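Local coordinates for sigma-C capsid protein (PDB 2JJL), which forms the trimeric fibre by which avian reovirus attaches to host cells, and also induces apoptosis of the cell, at residues 95-100 with 121-126. Numbering follows the deposited sequence.
With ZN (zinc ion), chain F.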
ATOM      1  N   SER A  95     -32.500  -3.152 -22.424  1.00 34.15           N
ATOM      2  CA  SER A  95     -33.534  -3.103 -21.376  1.00 29.15           C
ATOM      3  C   SER A  95     -33.842  -1.642 -21.115  1.00 27.13           C
ATOM      4  O   SER A  95     -32.936  -0.821 -21.124  1.00 35.59           O
ATOM      5  CB  SER A  95     -33.032  -3.740 -20.069  1.00 29.01           C
ATOM      6  OG  SER A  95     -33.947  -3.543 -19.009  1.00 27.03           O
ATOM      7  N   SER A  96     -35.109  -1.322 -20.863  1.00 30.53           N
ATOM      8  CA  SER A  96     -35.500   0.014 -20.403  1.00 33.43           C
ATOM      9  C   SER A  96     -36.040  -0.055 -18.956  1.00 33.82           C
ATOM     10  O   SER A  96     -36.593   0.900 -18.429  1.00 38.30           O
ATOM     11  CB  SER A  96     -36.538   0.656 -21.363  1.00 37.08           C
ATOM     12  OG  SER A  96     -37.681  -0.185 -21.565  1.00 39.56           O
ATOM     13  N   ASP A  97     -35.823  -1.191 -18.313  1.00 29.86           N
ATOM     14  CA  ASP A  97     -36.360  -1.477 -16.987  1.00 24.99           C
ATOM     15  C   ASP A  97     -35.385  -1.040 -15.866  1.00 28.64           C
ATOM     16  O   ASP A  97     -34.236  -0.604 -16.115  1.00 29.92           O
ATOM     17  CB  ASP A  97     -36.644  -2.987 -16.967  1.00 22.01           C
ATOM     18  CG  ASP A  97     -37.594  -3.426 -15.878  1.00 27.35           C
ATOM     19  OD1 ASP A  97     -38.176  -2.602 -15.167  1.00 28.25           O
ATOM     20  OD2 ASP A  97     -37.774  -4.650 -15.755  1.00 25.96           O
ATOM     21  N   THR A  98     -35.830  -1.164 -14.622  1.00 26.03           N
ATOM     22  CA  THR A  98     -34.948  -0.952 -13.482  1.00 27.27           C
ATOM     23  C   THR A  98     -35.050  -2.158 -12.563  1.00 29.45           C
ATOM     24  O   THR A  98     -36.004  -2.932 -12.678  1.00 27.44           O
ATOM     25  CB  THR A  98     -35.351   0.283 -12.701  1.00 26.68           C
ATOM     26  OG1 THR A  98     -36.685   0.092 -12.189  1.00 26.14           O
ATOM     27  CG2 THR A  98     -35.326   1.509 -13.611  1.00 23.12           C
ATOM     28  N   ILE A  99     -34.084  -2.316 -11.649  1.00 27.13           N
ATOM     29  CA  ILE A  99     -34.138  -3.398 -10.679  1.00 23.86           C
ATOM     30  C   ILE A  99     -33.437  -3.009  -9.391  1.00 23.57           C
ATOM     31  O   ILE A  99     -32.338  -2.453  -9.438  1.00 24.41           O
ATOM     32  CB  ILE A  99     -33.566  -4.732 -11.246  1.00 25.28           C
ATOM     33  CG1 ILE A  99     -33.796  -5.889 -10.249  1.00 24.62           C
ATOM     34  CG2 ILE A  99     -32.069  -4.602 -11.578  1.00 22.13           C
ATOM     35  CD1 ILE A  99     -33.742  -7.263 -10.886  1.00 21.32           C
ATOM     36  N   ASP A 100     -34.086  -3.282  -8.258  1.00 20.38           N
ATOM     37  CA  ASP A 100     -33.537  -3.000  -6.931  1.00 27.31           C
ATOM     38  C   ASP A 100     -32.497  -4.044  -6.545  1.00 23.32           C
ATOM     39  O   ASP A 100     -32.767  -5.223  -6.594  1.00 25.93           O
ATOM     40  CB  ASP A 100     -34.649  -2.980  -5.867  1.00 25.49           C
ATOM     41  CG  ASP A 100     -35.581  -1.751  -5.974  1.00 37.15           C
ATOM     42  OD1 ASP A 100     -35.242  -0.739  -6.643  1.00 28.57           O
ATOM     43  OD2 ASP A 100     -36.663  -1.805  -5.350  1.00 32.09           O
ATOM     44  N   ASN A 121     -37.744  -8.721 -10.952  1.00 24.87           N
ATOM     45  CA  ASN A 121     -37.391  -9.213 -12.258  1.00 31.69           C
ATOM     46  C   ASN A 121     -36.886  -8.028 -13.079  1.00 30.79           C
ATOM     47  O   ASN A 121     -37.298  -6.895 -12.844  1.00 21.70           O
ATOM     48  CB  ASN A 121     -38.597  -9.895 -12.934  1.00 29.26           C
ATOM     49  CG  ASN A 121     -39.676  -8.908 -13.338  1.00 34.68           C
ATOM     50  OD1 ASN A 121     -40.493  -8.508 -12.528  1.00 34.47           O
ATOM     51  ND2 ASN A 121     -39.648  -8.482 -14.580  1.00 37.59           N
ATOM     52  N   LEU A 122     -35.953  -8.288 -13.991  1.00 26.01           N
ATOM     53  CA  LEU A 122     -35.544  -7.259 -14.921  1.00 27.41           C
ATOM     54  C   LEU A 122     -35.999  -7.712 -16.306  1.00 27.48           C
ATOM     55  O   LEU A 122     -35.712  -8.833 -16.724  1.00 25.94           O
ATOM     56  CB  LEU A 122     -34.030  -7.071 -14.871  1.00 25.59           C
ATOM     57  CG  LEU A 122     -33.416  -6.027 -15.805  1.00 30.92           C
ATOM     58  CD1 LEU A 122     -33.738  -4.619 -15.315  1.00 20.65           C
ATOM     59  CD2 LEU A 122     -31.886  -6.262 -15.956  1.00 26.35           C
ATOM     60  N   THR A 123     -36.749  -6.856 -16.993  1.00 30.06           N
ATOM     61  CA  THR A 123     -37.188  -7.149 -18.364  1.00 34.99           C
ATOM     62  C   THR A 123     -36.065  -6.757 -19.338  1.00 31.34           C
ATOM     63  O   THR A 123     -35.584  -5.626 -19.326  1.00 32.69           O
ATOM     64  CB  THR A 123     -38.541  -6.451 -18.694  1.00 33.98           C
ATOM     65  OG1 THR A 123     -39.512  -6.820 -17.692  1.00 38.04           O
ATOM     66  CG2 THR A 123     -39.063  -6.861 -20.105  1.00 35.59           C
ATOM     67  N   VAL A 124     -35.632  -7.728 -20.124  1.00 33.46           N
ATOM     68  CA  VAL A 124     -34.599  -7.561 -21.162  1.00 34.21           C
ATOM     69  C   VAL A 124     -35.243  -7.834 -22.539  1.00 36.91           C
ATOM     70  O   VAL A 124     -36.246  -8.568 -22.627  1.00 33.73           O
ATOM     71  CB  VAL A 124     -33.346  -8.481 -20.912  1.00 27.83           C
ATOM     72  CG1 VAL A 124     -32.700  -8.169 -19.561  1.00 26.20           C
ATOM     73  CG2 VAL A 124     -33.709  -9.944 -20.988  1.00 32.18           C
ATOM     74  N   THR A 125     -34.674  -7.220 -23.584  1.00 37.87           N
ATOM     75  CA  THR A 125     -35.201  -7.276 -24.958  1.00 39.73           C
ATOM     76  C   THR A 125     -34.177  -7.773 -25.986  1.00 44.89           C
ATOM     77  O   THR A 125     -34.502  -7.957 -27.162  1.00 45.19           O
ATOM     78  CB  THR A 125     -35.692  -5.903 -25.418  1.00 37.31           C
ATOM     79  OG1 THR A 125     -34.664  -4.933 -25.171  1.00 39.64           O
ATOM     80  CG2 THR A 125     -36.933  -5.499 -24.643  1.00 37.18           C
ATOM     81  N   SER A 126     -32.946  -8.007 -25.538  1.00 44.70           N
ATOM     82  CA  SER A 126     -31.903  -8.477 -26.420  1.00 41.23           C
ATOM     83  C   SER A 126     -31.098  -9.589 -25.768  1.00 43.22           C
ATOM     84  O   SER A 126     -31.424 -10.040 -24.661  1.00 43.77           O
ATOM     85  CB  SER A 126     -31.010  -7.306 -26.817  1.00 39.17           C
ATOM     86  OG  SER A 126     -30.013  -7.746 -27.714  1.00 53.84           O
TER
HETATM   87 ZN    ZN F1331     -39.489  -3.296 -13.809  0.50 31.65          ZN
HETATM   88  O   HOH W   1     -36.967  -3.498 -20.900  1.00 41.40           O
HETATM   89  O   HOH W   2     -37.486  -4.974 -11.089  1.00 28.67           O
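Strand 98-100 and strand 121-124 run nearly antiparallel, at 161°, yet their axes come no closer than 6.5 Å, and side chains and water span the gap in place of backbone-to-backbone hydrogen bonds. Asp97, in the loop before its strand, reaches over with CG anti to the backbone N (chi1 -162°), which brings OD2 within 2.7 Å of Thr123 N in an almost straight bond to the anti lone pair. Its other oxygen, OD1, binds zinc at 2.0 Å and accepts a weak bond from Thr98 N, a division of labour that suits a carboxylate. Ser95 OG donates to Thr123 O at 2.7 Å, approaching the carbonyl oxygen almost end-on (164°), and accepts from Asp97 N at 3.1 Å, closing an ST turn; a small hydroxyl can do both. Both backbone polar atoms of Thr123 are engaged; its own hydroxyl turns to Asn199. One water joins Ser96 N to Thr123 O, and another joins Thr98 O to Asn121 O. Bulky apolar side chains suit the buried Ile99 and Leu122, which cross at about a right angle with Ile99 CD1 4.0 Å from Leu122 CB; Leu122 also reaches Leu131. The contact ties the loop between strands 81-93 and 98-108 to strand 121-124 in the C-terminal domain, and the Thr123 N-H on OD2 and zinc on OD1 probably fix the rotation of the Asp97 carboxylate.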